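Local coordinates for protein esterase (Rhizomucor miehei CAU432, PDB 4WY8) that hydrolyses carboxylic esters (EC 3.1.1.1) as an alpha/beta-hydrolase-fold esterase, probably through a serine nucleophile of a Ser-His-Asp triad, at residues Y105-R110 with D308-W313; L81-F86 with I151-T156; I66-T71 with A114-N119; A33-I38 with S96-R101. All coordinates share one frame; numbering follows the deposited sequence.

Overall arrangement
Two contacts lie in or beside the first half of the alpha/beta-hydrolase sheet and two among the helices and loops around it. Contact 3 pairs strands 65-73 and 114-118, and contact 2, its centre about 11 Å away, joins the neighbouring strand 83-87 to the loop before strand 159-163; Ile84 O lies 2.7 Å from Ile116 N between them. Contact 1 packs helices 101-111 and 301-322 together, its centre about 14 Å from that of contact 2. Contact 4, about 16 Å from contact 3 between centres, sets helix 27-39 against the loop leading into helix 101-111. There His100 NE2 is hydrogen-bonded to Asp163 OD2, next to Ser164, the probable nucleophile of a triad with His291 and Asp261.

Contact 1 (Y105-R110 with D308-W313); sequences YELTVR and DHIVAW
Arg110 reaches across to Asp308 with NH1, which lies 2.7 Å from Asp308 OD1 in a salt bridge whose N-H...O angle is only 137°. OD1 is met from above its carboxylate plane and is itself tilted out of the guanidinium plane; the two planes are turned 39° apart. The arginine chain is extended from CG to NE, which brings NE to Glu106 OE1, one helical turn earlier. The two atoms meet at 2.9 Å within the guanidinium plane, a straighter bond that fixes the rotation of the group. NH2 adds a weak bond to the same oxygen, so one arginine links two acids in a salt-bridge network.

Beside the salt bridges the side chains pack through carbon. Val311 CG2 touches Arg110 CB at 3.9 Å, while its other methyl, CG1, rests against the Arg110 backbone carbonyl, 3.7 Å from Arg110 O. Leu107 brings CD1 to 4.3 Å from both Ile310 CG2 and Val311 CG2. The helix axes approach to 10.2 Å and cross at -41°.

Asp308 OD2 also pairs with Lys316 of the second subunit, placing the contact beside the dimer interface. On the sheet side, Ile310 of helix 301-322 packs on strands 253-258 and 188-191.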
loop_
_atom_site.group_PDB
_atom_site.type_symbol
_atom_site.label_atom_id
_atom_site.label_comp_id
_atom_site.label_asym_id
_atom_site.label_seq_id
_atom_site.Cartn_x
_atom_site.Cartn_y
_atom_site.Cartn_z
ATOM N N TYR A 105 12.791 11.670 -10.520
ATOM C CA TYR A 105 13.389 10.861 -11.593
ATOM C C TYR A 105 12.880 9.428 -11.519
ATOM O O TYR A 105 12.494 8.838 -12.568
ATOM C CB TYR A 105 14.923 10.870 -11.529
ATOM C CG TYR A 105 15.592 12.146 -12.014
ATOM C CD1 TYR A 105 14.913 13.361 -12.021
ATOM C CD2 TYR A 105 16.926 12.134 -12.447
ATOM C CE1 TYR A 105 15.546 14.540 -12.454
ATOM C CE2 TYR A 105 17.568 13.305 -12.884
ATOM C CZ TYR A 105 16.868 14.501 -12.883
ATOM O OH TYR A 105 17.481 15.668 -13.305
ATOM N N GLU A 106 12.826 8.879 -10.294
ATOM C CA GLU A 106 12.308 7.499 -10.135
ATOM C C GLU A 106 10.839 7.362 -10.563
ATOM O O GLU A 106 10.460 6.414 -11.235
ATOM C CB GLU A 106 12.459 7.027 -8.680
ATOM C CG GLU A 106 13.885 6.648 -8.274
ATOM C CD GLU A 106 14.431 5.385 -8.965
ATOM O OE1 GLU A 106 13.643 4.567 -9.507
ATOM O OE2 GLU A 106 15.671 5.202 -8.941
ATOM N N LEU A 107 10.010 8.302 -10.138
ATOM C CA LEU A 107 8.601 8.302 -10.514
ATOM C C LEU A 107 8.456 8.397 -12.040
ATOM O O LEU A 107 7.675 7.690 -12.666
ATOM C CB LEU A 107 7.895 9.470 -9.828
ATOM C CG LEU A 107 6.385 9.605 -10.042
ATOM C CD1 LEU A 107 5.581 8.358 -9.559
ATOM C CD2 LEU A 107 5.883 10.893 -9.383
ATOM N N THR A 108 9.239 9.284 -12.627
ATOM C CA THR A 108 9.272 9.466 -14.065
ATOM C C THR A 108 9.524 8.159 -14.780
ATOM O O THR A 108 8.739 7.786 -15.669
ATOM C CB THR A 108 10.359 10.466 -14.483
ATOM O OG1 THR A 108 10.073 11.761 -13.920
ATOM C CG2 THR A 108 10.442 10.537 -16.009
ATOM N N VAL A 109 10.590 7.438 -14.417
ATOM C CA VAL A 109 10.868 6.237 -15.222
ATOM C C VAL A 109 10.031 5.031 -14.818
ATOM O O VAL A 109 9.756 4.149 -15.651
ATOM C CB VAL A 109 12.356 5.822 -15.169
ATOM C CG1 VAL A 109 13.239 6.989 -15.649
ATOM C CG2 VAL A 109 12.743 5.425 -13.751
ATOM N N ARG A 110 9.583 4.976 -13.570
ATOM C CA ARG A 110 8.764 3.836 -13.166
ATOM C C ARG A 110 7.350 3.962 -13.732
ATOM O O ARG A 110 6.772 2.987 -14.154
ATOM C CB ARG A 110 8.719 3.695 -11.649
ATOM C CG ARG A 110 10.059 3.284 -11.039
ATOM C CD ARG A 110 9.917 3.075 -9.539
ATOM N NE ARG A 110 11.195 3.157 -8.833
ATOM C CZ ARG A 110 11.435 2.596 -7.649
ATOM N NH1 ARG A 110 10.482 1.891 -7.037
ATOM N NH2 ARG A 110 12.623 2.755 -7.067
ATOM N N ASP A 308 6.578 2.079 -6.062
ATOM C CA ASP A 308 6.001 1.004 -6.874
ATOM C C ASP A 308 4.465 0.902 -6.676
ATOM O O ASP A 308 3.694 0.674 -7.624
ATOM C CB ASP A 308 6.675 -0.335 -6.543
ATOM C CG ASP A 308 8.117 -0.416 -7.068
ATOM O OD1 ASP A 308 8.478 0.363 -7.996
ATOM O OD2 ASP A 308 8.888 -1.261 -6.537
ATOM N N HIS A 309 4.042 1.090 -5.432
ATOM C CA HIS A 309 2.628 1.144 -5.093
ATOM C C HIS A 309 1.888 2.284 -5.796
ATOM O O HIS A 309 0.848 2.072 -6.450
ATOM C CB HIS A 309 2.495 1.277 -3.592
ATOM C CG HIS A 309 1.089 1.238 -3.111
ATOM N ND1 HIS A 309 0.762 1.354 -1.782
ATOM C CD2 HIS A 309 -0.077 1.074 -3.783
ATOM C CE1 HIS A 309 -0.554 1.256 -1.648
ATOM N NE2 HIS A 309 -1.082 1.093 -2.846
ATOM N N ILE A 310 2.422 3.493 -5.659
ATOM C CA ILE A 310 1.865 4.660 -6.330
ATOM C C ILE A 310 1.739 4.426 -7.830
ATOM O O ILE A 310 0.729 4.772 -8.438
ATOM C CB ILE A 310 2.742 5.914 -6.085
ATOM C CG1 ILE A 310 2.613 6.370 -4.622
ATOM C CG2 ILE A 310 2.351 7.069 -7.003
ATOM C CD1 ILE A 310 3.628 7.419 -4.245
ATOM N N VAL A 311 2.763 3.827 -8.423
ATOM C CA VAL A 311 2.731 3.562 -9.845
ATOM C C VAL A 311 1.645 2.553 -10.201
ATOM O O VAL A 311 0.927 2.749 -11.187
ATOM C CB VAL A 311 4.097 3.063 -10.333
ATOM C CG1 VAL A 311 4.002 2.551 -11.792
ATOM C CG2 VAL A 311 5.108 4.184 -10.207
ATOM N N ALA A 312 1.495 1.491 -9.405
ATOM C CA ALA A 312 0.418 0.524 -9.665
ATOM C C ALA A 312 -0.963 1.200 -9.624
ATOM O O ALA A 312 -1.845 0.949 -10.466
ATOM C CB ALA A 312 0.476 -0.619 -8.654
ATOM N N TRP A 313 -1.147 2.052 -8.632
ATOM C CA TRP A 313 -2.408 2.789 -8.480
ATOM C C TRP A 313 -2.679 3.768 -9.611
ATOM O O TRP A 313 -3.822 3.900 -10.048
ATOM C CB TRP A 313 -2.413 3.527 -7.159
ATOM C CG TRP A 313 -3.667 4.289 -6.855
ATOM C CD1 TRP A 313 -4.761 3.843 -6.167
ATOM C CD2 TRP A 313 -3.930 5.657 -7.190
ATOM N NE1 TRP A 313 -5.697 4.852 -6.065
ATOM C CE2 TRP A 313 -5.215 5.970 -6.694
ATOM C CE3 TRP A 313 -3.211 6.639 -7.882
ATOM C CZ2 TRP A 313 -5.789 7.233 -6.854
ATOM C CZ3 TRP A 313 -3.784 7.901 -8.039
ATOM C CH2 TRP A 313 -5.065 8.184 -7.523
#

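Contact 2 (L81-F86 with I151-T156); sequences LPPIVF and INVDPT
Leu81 meets the 151-156 loop through its backbone, in a single bridge with Val153 whose CA atoms are 4.6 Å apart. Its N donates to Asn152 O at 3.1 Å, and its O accepts from Asp154 N at 2.9 Å; both N-H...O angles are near 160°, so the bonds are nearly straight. The same carbonyl oxygen lies 3.1 Å from Val153 CA, a CA-H...O contact. Pro82 points away from the loop, whereas the next ring, Pro83, turns toward it. Pro83 CB sits 3.8 Å from Val153 CB, and at the other end of the ring CD comes to 3.1 Å from Asp154 O. Beyond Pro83 the strand leaves the loop.

The loop holds its own shape at both ends. Asn152, with phi 49°, is the C-prime residue of a Schellman motif that ends helix 145-150. Asp154 OD1 accepts from Thr156 N and OG1 on one face of the carboxylate, the first bond forming an Asx turn.

Val153 also packs on Ala114, and Ile84 bonds through its backbone to Ala114 and Ile116, placing the bridge where strand 83-87 enters the sheet between strands 114-118 and 159-163.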
loop_
_atom_site.group_PDB
_atom_site.type_symbol
_atom_site.label_atom_id
_atom_site.label_comp_id
_atom_site.label_asym_id
_atom_site.label_seq_id
_atom_site.Cartn_x
_atom_site.Cartn_y
_atom_site.Cartn_z
ATOM N N LEU A 81 2.501 11.024 -23.301
ATOM C CA LEU A 81 2.570 10.398 -21.987
ATOM C C LEU A 81 1.502 10.938 -21.022
ATOM O O LEU A 81 1.018 12.065 -21.193
ATOM C CB LEU A 81 3.956 10.625 -21.377
ATOM C CG LEU A 81 5.129 10.143 -22.235
ATOM C CD1 LEU A 81 6.448 10.513 -21.576
ATOM C CD2 LEU A 81 5.018 8.638 -22.521
ATOM N N PRO A 82 1.130 10.137 -20.003
ATOM C CA PRO A 82 0.290 10.750 -18.961
ATOM C C PRO A 82 1.065 11.816 -18.183
ATOM O O PRO A 82 2.261 11.669 -17.920
ATOM C CB PRO A 82 -0.103 9.576 -18.050
ATOM C CG PRO A 82 0.826 8.416 -18.426
ATOM C CD PRO A 82 1.268 8.672 -19.855
ATOM N N PRO A 83 0.392 12.918 -17.851
ATOM C CA PRO A 83 1.097 13.951 -17.104
ATOM C C PRO A 83 0.831 13.835 -15.612
ATOM O O PRO A 83 -0.301 13.597 -15.184
ATOM C CB PRO A 83 0.524 15.248 -17.682
ATOM C CG PRO A 83 -0.896 14.887 -18.041
ATOM C CD PRO A 83 -0.917 13.385 -18.347
ATOM N N ILE A 84 1.899 13.924 -14.836
ATOM C CA ILE A 84 1.805 13.992 -13.398
ATOM C C ILE A 84 2.296 15.354 -12.970
ATOM O O ILE A 84 3.483 15.647 -13.081
ATOM C CB ILE A 84 2.666 12.908 -12.729
ATOM C CG1 ILE A 84 2.225 11.518 -13.172
ATOM C CG2 ILE A 84 2.635 13.024 -11.193
ATOM C CD1 ILE A 84 3.134 10.410 -12.636
ATOM N N VAL A 85 1.397 16.185 -12.466
ATOM C CA VAL A 85 1.790 17.478 -11.967
ATOM C C VAL A 85 2.144 17.334 -10.493
ATOM O O VAL A 85 1.312 16.952 -9.668
ATOM C CB VAL A 85 0.679 18.522 -12.152
ATOM C CG1 VAL A 85 1.213 19.886 -11.798
ATOM C CG2 VAL A 85 0.195 18.517 -13.604
ATOM N N PHE A 86 3.388 17.661 -10.172
ATOM C CA PHE A 86 3.959 17.325 -8.876
ATOM C C PHE A 86 4.237 18.574 -8.066
ATOM O O PHE A 86 4.859 19.510 -8.565
ATOM C CB PHE A 86 5.252 16.505 -9.071
ATOM C CG PHE A 86 5.774 15.892 -7.812
ATOM C CD1 PHE A 86 6.616 16.621 -6.968
ATOM C CD2 PHE A 86 5.452 14.591 -7.472
ATOM C CE1 PHE A 86 7.107 16.068 -5.796
ATOM C CE2 PHE A 86 5.943 14.028 -6.281
ATOM C CZ PHE A 86 6.780 14.777 -5.452
ATOM N N ILE A 151 3.626 19.793 -25.243
ATOM C CA ILE A 151 4.620 19.054 -24.453
ATOM C C ILE A 151 4.415 17.543 -24.524
ATOM O O ILE A 151 4.912 16.819 -23.672
ATOM C CB ILE A 151 4.619 19.506 -22.964
ATOM C CG1 ILE A 151 3.246 19.275 -22.311
ATOM C CG2 ILE A 151 5.011 20.964 -22.850
ATOM C CD1 ILE A 151 3.260 19.446 -20.789
ATOM N N ASN A 152 3.697 17.076 -25.549
ATOM C CA ASN A 152 3.438 15.648 -25.753
ATOM C C ASN A 152 2.940 14.882 -24.527
ATOM O O ASN A 152 3.452 13.807 -24.220
ATOM C CB ASN A 152 4.700 14.952 -26.282
ATOM C CG ASN A 152 4.837 15.051 -27.795
ATOM O OD1 ASN A 152 3.861 14.879 -28.527
ATOM N ND2 ASN A 152 6.044 15.333 -28.268
ATOM N N VAL A 153 1.916 15.417 -23.868
ATOM C CA VAL A 153 1.215 14.707 -22.808
ATOM C C VAL A 153 -0.278 14.619 -23.128
ATOM O O VAL A 153 -0.797 15.385 -23.944
ATOM C CB VAL A 153 1.423 15.383 -21.423
ATOM C CG1 VAL A 153 2.903 15.559 -21.127
ATOM C CG2 VAL A 153 0.693 16.710 -21.355
ATOM N N ASP A 154 -0.948 13.657 -22.509
ATOM C CA ASP A 154 -2.387 13.432 -22.677
ATOM C C ASP A 154 -3.183 13.987 -21.516
ATOM O O ASP A 154 -3.233 13.394 -20.442
ATOM C CB ASP A 154 -2.670 11.948 -22.844
ATOM C CG ASP A 154 -4.149 11.627 -22.925
ATOM O OD1 ASP A 154 -5.011 12.538 -22.907
ATOM O OD2 ASP A 154 -4.452 10.418 -23.013
ATOM N N PRO A 155 -3.851 15.118 -21.752
ATOM C CA PRO A 155 -4.546 15.797 -20.655
ATOM C C PRO A 155 -5.686 14.967 -20.066
ATOM O O PRO A 155 -6.127 15.289 -18.959
ATOM C CB PRO A 155 -5.048 17.106 -21.305
ATOM C CG PRO A 155 -5.109 16.806 -22.792
ATOM C CD PRO A 155 -4.007 15.806 -23.051
ATOM N N THR A 156 -6.143 13.920 -20.745
ATOM C CA THR A 156 -7.194 13.079 -20.169
ATOM C C THR A 156 -6.686 12.170 -19.031
ATOM O O THR A 156 -7.483 11.490 -18.352
ATOM C CB THR A 156 -7.890 12.214 -21.256
ATOM O OG1 THR A 156 -7.023 11.166 -21.710
ATOM C CG2 THR A 156 -8.298 13.104 -22.419
#

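Contact 3 (I66-T71 with A114-N119); sequences IELTIT and AVIFVN
Asn119 reaches back over Glu67 and Thr69 from the end of segment 114-119. Its CB lies 3.4 Å from Glu67 O, and CG, anti to the carbonyl carbon (chi1 -58°), carries the amide toward the neighbouring strand. At the tip, ND2 donates twice: to Glu67 O at 3.0 Å, from above that carbonyl plane, and to Thr69 OG1 at 3.0 Å with an N-H...O angle of 170°. Both acceptors lie close to the amide plane, which fixes its rotation, while OD1 sits at the edge of the Phe117 ring. Glu67 O is gripped a second time by Asn119 N, arriving nearly along the C=O axis.

This pairing belongs to the antiparallel edge of the alpha/beta-hydrolase sheet, where strand 65-73 lies between strands 51-59 and 114-118; the segment axes run at 156°. Thr69 with Phe117 and Thr71 with Val115 are hydrogen-bonded pairs, Phe117 N reaching Thr69 O at 2.8 Å. Leu68 with Val118 and Ile70 with Ile116 are non-hydrogen-bonded pairs on the other face, lying side by side; Leu68 CD2 is 4.1 Å from Val118 CG2 and Ile70 CG2 4.2 Å from Ile116 CG1. Thr71 OG1 packs 3.6 Å from Val115 CB and bonds Thr108 of helix 101-111.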
loop_
_atom_site.group_PDB
_atom_site.type_symbol
_atom_site.label_atom_id
_atom_site.label_comp_id
_atom_site.label_asym_id
_atom_site.label_seq_id
_atom_site.Cartn_x
_atom_site.Cartn_y
_atom_site.Cartn_z
ATOM N N ILE A 66 5.451 31.299 -14.249
ATOM C CA ILE A 66 5.519 30.071 -13.471
ATOM C C ILE A 66 6.589 29.201 -14.115
ATOM O O ILE A 66 6.580 28.976 -15.336
ATOM C CB ILE A 66 4.165 29.358 -13.403
ATOM C CG1 ILE A 66 3.138 30.293 -12.773
ATOM C CG2 ILE A 66 4.250 28.125 -12.545
ATOM C CD1 ILE A 66 1.730 29.836 -12.933
ATOM N N GLU A 67 7.555 28.774 -13.308
ATOM C CA GLU A 67 8.589 27.868 -13.792
ATOM C C GLU A 67 8.231 26.400 -13.580
ATOM O O GLU A 67 7.995 25.960 -12.453
ATOM C CB GLU A 67 9.926 28.193 -13.131
ATOM C CG GLU A 67 10.331 29.670 -13.253
ATOM C CD GLU A 67 10.398 30.119 -14.707
ATOM O OE1 GLU A 67 10.906 29.336 -15.545
ATOM O OE2 GLU A 67 9.953 31.249 -15.018
ATOM N N LEU A 68 8.218 25.665 -14.687
ATOM C CA LEU A 68 7.969 24.231 -14.719
ATOM C C LEU A 68 9.243 23.475 -15.061
ATOM O O LEU A 68 10.011 23.912 -15.926
ATOM C CB LEU A 68 6.904 23.895 -15.762
ATOM C CG LEU A 68 5.610 24.709 -15.684
ATOM C CD1 LEU A 68 4.673 24.271 -16.804
ATOM C CD2 LEU A 68 4.931 24.589 -14.335
ATOM N N THR A 69 9.489 22.370 -14.358
ATOM C CA THR A 69 10.546 21.422 -14.728
ATOM C C THR A 69 9.875 20.122 -15.170
ATOM O O THR A 69 9.196 19.468 -14.385
ATOM C CB THR A 69 11.523 21.175 -13.543
ATOM O OG1 THR A 69 12.007 22.432 -13.065
ATOM C CG2 THR A 69 12.699 20.356 -13.964
ATOM N N ILE A 70 10.033 19.758 -16.435
ATOM C CA ILE A 70 9.364 18.589 -16.972
ATOM C C ILE A 70 10.343 17.464 -17.245
ATOM O O ILE A 70 11.263 17.614 -18.060
ATOM C CB ILE A 70 8.628 18.926 -18.266
ATOM C CG1 ILE A 70 7.764 20.171 -18.057
ATOM C CG2 ILE A 70 7.811 17.721 -18.743
ATOM C CD1 ILE A 70 7.151 20.701 -19.323
ATOM N N THR A 71 10.138 16.317 -16.601
ATOM C CA THR A 71 11.028 15.181 -16.844
ATOM C C THR A 71 10.264 14.045 -17.530
ATOM O O THR A 71 9.096 13.826 -17.236
ATOM C CB THR A 71 11.679 14.677 -15.514
ATOM O OG1 THR A 71 10.668 14.515 -14.526
ATOM C CG2 THR A 71 12.706 15.684 -14.981
ATOM N N ALA A 114 5.275 11.880 -17.943
ATOM C CA ALA A 114 5.903 13.190 -17.871
ATOM C C ALA A 114 5.603 13.764 -16.503
ATOM O O ALA A 114 4.438 14.012 -16.168
ATOM C CB ALA A 114 5.393 14.131 -18.972
ATOM N N VAL A 115 6.631 13.951 -15.691
ATOM C CA VAL A 115 6.394 14.590 -14.409
ATOM C C VAL A 115 6.603 16.094 -14.573
ATOM O O VAL A 115 7.660 16.570 -15.014
ATOM C CB VAL A 115 7.287 14.022 -13.300
ATOM C CG1 VAL A 115 6.985 14.700 -12.018
ATOM C CG2 VAL A 115 7.027 12.523 -13.145
ATOM N N ILE A 116 5.552 16.836 -14.264
ATOM C CA ILE A 116 5.568 18.277 -14.387
ATOM C C ILE A 116 5.694 18.895 -12.999
ATOM O O ILE A 116 4.740 18.965 -12.224
ATOM C CB ILE A 116 4.312 18.751 -15.120
ATOM C CG1 ILE A 116 4.281 18.089 -16.512
ATOM C CG2 ILE A 116 4.304 20.251 -15.255
ATOM C CD1 ILE A 116 2.949 18.161 -17.193
ATOM N N PHE A 117 6.920 19.303 -12.705
ATOM C CA PHE A 117 7.331 19.818 -11.419
ATOM C C PHE A 117 7.133 21.334 -11.356
ATOM O O PHE A 117 7.778 22.089 -12.064
ATOM C CB PHE A 117 8.812 19.445 -11.190
ATOM C CG PHE A 117 9.297 19.651 -9.778
ATOM C CD1 PHE A 117 9.880 20.852 -9.395
ATOM C CD2 PHE A 117 9.185 18.627 -8.839
ATOM C CE1 PHE A 117 10.342 21.036 -8.088
ATOM C CE2 PHE A 117 9.620 18.806 -7.539
ATOM C CZ PHE A 117 10.208 20.011 -7.163
ATOM N N VAL A 118 6.245 21.788 -10.494
ATOM C CA VAL A 118 5.989 23.201 -10.401
ATOM C C VAL A 118 6.948 23.833 -9.410
ATOM O O VAL A 118 6.958 23.455 -8.228
ATOM C CB VAL A 118 4.544 23.468 -9.959
ATOM C CG1 VAL A 118 4.301 24.963 -9.873
ATOM C CG2 VAL A 118 3.581 22.790 -10.927
ATOM N N ASN A 119 7.798 24.742 -9.888
ATOM C CA ASN A 119 8.669 25.467 -8.975
ATOM C C ASN A 119 7.924 26.651 -8.383
ATOM O O ASN A 119 8.196 27.789 -8.733
ATOM C CB ASN A 119 9.938 25.931 -9.691
ATOM C CG ASN A 119 10.705 24.782 -10.294
ATOM O OD1 ASN A 119 11.510 24.138 -9.617
ATOM N ND2 ASN A 119 10.439 24.488 -11.563
#

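Contact 4 (A33-I38 with S96-R101); sequences AEAASI and SKLTHR
Ile38 and Leu98 carry the apolar part of this contact, their side chains sliding past each other in opposite directions. Ile38 CG2, anti to the backbone N, lies 3.8 Å from Leu98 CG, with Leu98 CD1 scarcely farther. Leu98 sends its other methyl, CD2, over the preceding helical turn, 4.1 Å from Ala35 CB. The other branch of the isoleucine, CG1, packs against Thr99 CA and CG2, and the two side chains cross at about a right angle.

A second kind of packing sets methyls against charged groups. Glu34, its CG anti to the backbone N (chi1 179°), extends across Thr99, whose CG2 is 3.4 Å from Glu34 CD and equally close to Glu34 CG. The carboxylate finds its polar partner nearby, OE1 accepting from Gly95 N. Arg101 NH2 comes to 4.0 Å from Ile38 CG2, while Leu98 CD1 covers one face of the guanidinium near its rim.

No hydrogen bond crosses between the segments; the polar bonds instead shape the loop. Ser96 OG accepts from Leu98 N at 2.9 Å, an ST turn, and from Thr99 N at 3.2 Å. Thr99 OG1 in turn accepts from Ser96 N and shares a 2.7 Å hydrogen bond with His100 ND1. With OG1 engaged in these bonds, CG2 is the branch turned to Glu34.

His100 is the N-cap residue of helix 101-111, and its ring packs on Phe117 of strand 114-118. Through Glu34, Ala35 and Ile38, helix 27-39 lies against the connection from strand 83-87 to helix 101-111.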
loop_
_atom_site.group_PDB
_atom_site.type_symbol
_atom_site.label_atom_id
_atom_site.label_comp_id
_atom_site.label_asym_id
_atom_site.label_seq_id
_atom_site.Cartn_x
_atom_site.Cartn_y
_atom_site.Cartn_z
ATOM N N ALA A 33 21.815 25.634 2.700
ATOM C CA ALA A 33 22.332 24.473 3.428
ATOM C C ALA A 33 21.719 23.165 2.913
ATOM O O ALA A 33 22.405 22.151 2.772
ATOM C CB ALA A 33 22.055 24.619 4.927
ATOM N N GLU A 34 20.430 23.211 2.598
ATOM C CA GLU A 34 19.701 22.061 2.060
ATOM C C GLU A 34 20.273 21.631 0.709
ATOM O O GLU A 34 20.607 20.436 0.479
ATOM C CB GLU A 34 18.216 22.429 1.946
ATOM C CG GLU A 34 17.330 21.349 1.379
ATOM C CD GLU A 34 15.845 21.721 1.386
ATOM O OE1 GLU A 34 15.487 22.776 0.798
ATOM O OE2 GLU A 34 15.036 20.929 1.944
ATOM N N ALA A 35 20.422 22.620 -0.171
ATOM C CA ALA A 35 21.013 22.379 -1.478
ATOM C C ALA A 35 22.396 21.744 -1.331
ATOM O O ALA A 35 22.721 20.752 -2.017
ATOM C CB ALA A 35 21.116 23.683 -2.276
ATOM N N ALA A 36 23.193 22.298 -0.415
ATOM C CA ALA A 36 24.536 21.762 -0.183
ATOM C C ALA A 36 24.486 20.320 0.299
ATOM O O ALA A 36 25.262 19.490 -0.159
ATOM C CB ALA A 36 25.294 22.623 0.819
ATOM N N SER A 37 23.559 20.017 1.201
ATOM C CA SER A 37 23.416 18.664 1.721
ATOM C C SER A 37 23.046 17.682 0.613
ATOM O O SER A 37 23.368 16.499 0.695
ATOM C CB SER A 37 22.364 18.618 2.830
ATOM O OG SER A 37 21.051 18.741 2.290
ATOM N N ILE A 38 22.327 18.141 -0.407
ATOM C CA ILE A 38 22.113 17.236 -1.533
ATOM C C ILE A 38 23.377 17.094 -2.421
ATOM O O ILE A 38 23.825 15.979 -2.724
ATOM C CB ILE A 38 20.928 17.682 -2.420
ATOM C CG1 ILE A 38 19.642 17.839 -1.593
ATOM C CG2 ILE A 38 20.727 16.683 -3.534
ATOM C CD1 ILE A 38 19.119 16.521 -1.002
ATOM N N SER A 96 13.069 21.856 -3.378
ATOM C CA SER A 96 13.407 22.277 -4.741
ATOM C C SER A 96 13.400 21.081 -5.665
ATOM O O SER A 96 13.242 19.943 -5.225
ATOM C CB SER A 96 14.786 22.923 -4.793
ATOM O OG SER A 96 15.780 21.922 -4.636
ATOM N N LYS A 97 13.659 21.325 -6.934
ATOM C CA LYS A 97 13.846 20.239 -7.879
ATOM C C LYS A 97 15.045 19.364 -7.543
ATOM O O LYS A 97 15.098 18.187 -7.938
ATOM C CB LYS A 97 13.982 20.803 -9.286
ATOM C CG LYS A 97 15.003 21.911 -9.441
ATOM C CD LYS A 97 14.797 22.497 -10.849
ATOM C CE LYS A 97 15.412 23.871 -11.017
ATOM N NZ LYS A 97 14.862 24.531 -12.244
ATOM N N LEU A 98 15.956 19.908 -6.742
ATOM C CA LEU A 98 17.151 19.176 -6.329
ATOM C C LEU A 98 16.837 18.244 -5.153
ATOM O O LEU A 98 17.212 17.064 -5.162
ATOM C CB LEU A 98 18.279 20.170 -5.968
ATOM C CG LEU A 98 19.683 19.667 -5.604
ATOM C CD1 LEU A 98 20.334 18.829 -6.725
ATOM C CD2 LEU A 98 20.603 20.835 -5.168
ATOM N N THR A 99 16.128 18.744 -4.145
ATOM C CA THR A 99 15.802 17.881 -3.017
ATOM C C THR A 99 14.909 16.726 -3.459
ATOM O O THR A 99 14.978 15.614 -2.903
ATOM C CB THR A 99 15.105 18.638 -1.892
ATOM O OG1 THR A 99 13.884 19.218 -2.367
ATOM C CG2 THR A 99 16.014 19.742 -1.375
ATOM N N HIS A 100 14.092 16.962 -4.478
ATOM C CA HIS A 100 13.138 15.932 -4.888
ATOM C C HIS A 100 13.545 15.270 -6.182
ATOM O O HIS A 100 12.751 14.541 -6.791
ATOM C CB HIS A 100 11.732 16.517 -5.016
ATOM C CG HIS A 100 11.119 16.879 -3.700
ATOM N ND1 HIS A 100 11.605 17.893 -2.904
ATOM C CD2 HIS A 100 10.085 16.319 -3.018
ATOM C CE1 HIS A 100 10.884 17.961 -1.792
ATOM N NE2 HIS A 100 9.958 17.016 -1.836
ATOM N N ARG A 101 14.779 15.534 -6.607
ATOM C CA ARG A 101 15.290 14.954 -7.837
ATOM C C ARG A 101 15.189 13.434 -7.820
ATOM O O ARG A 101 14.783 12.811 -8.803
ATOM C CB ARG A 101 16.748 15.367 -8.068
ATOM C CG ARG A 101 17.372 14.640 -9.262
ATOM C CD ARG A 101 18.805 15.090 -9.498
ATOM N NE ARG A 101 19.641 14.774 -8.349
ATOM C CZ ARG A 101 20.857 15.268 -8.149
ATOM N NH1 ARG A 101 21.380 16.112 -9.021
ATOM N NH2 ARG A 101 21.542 14.911 -7.077
#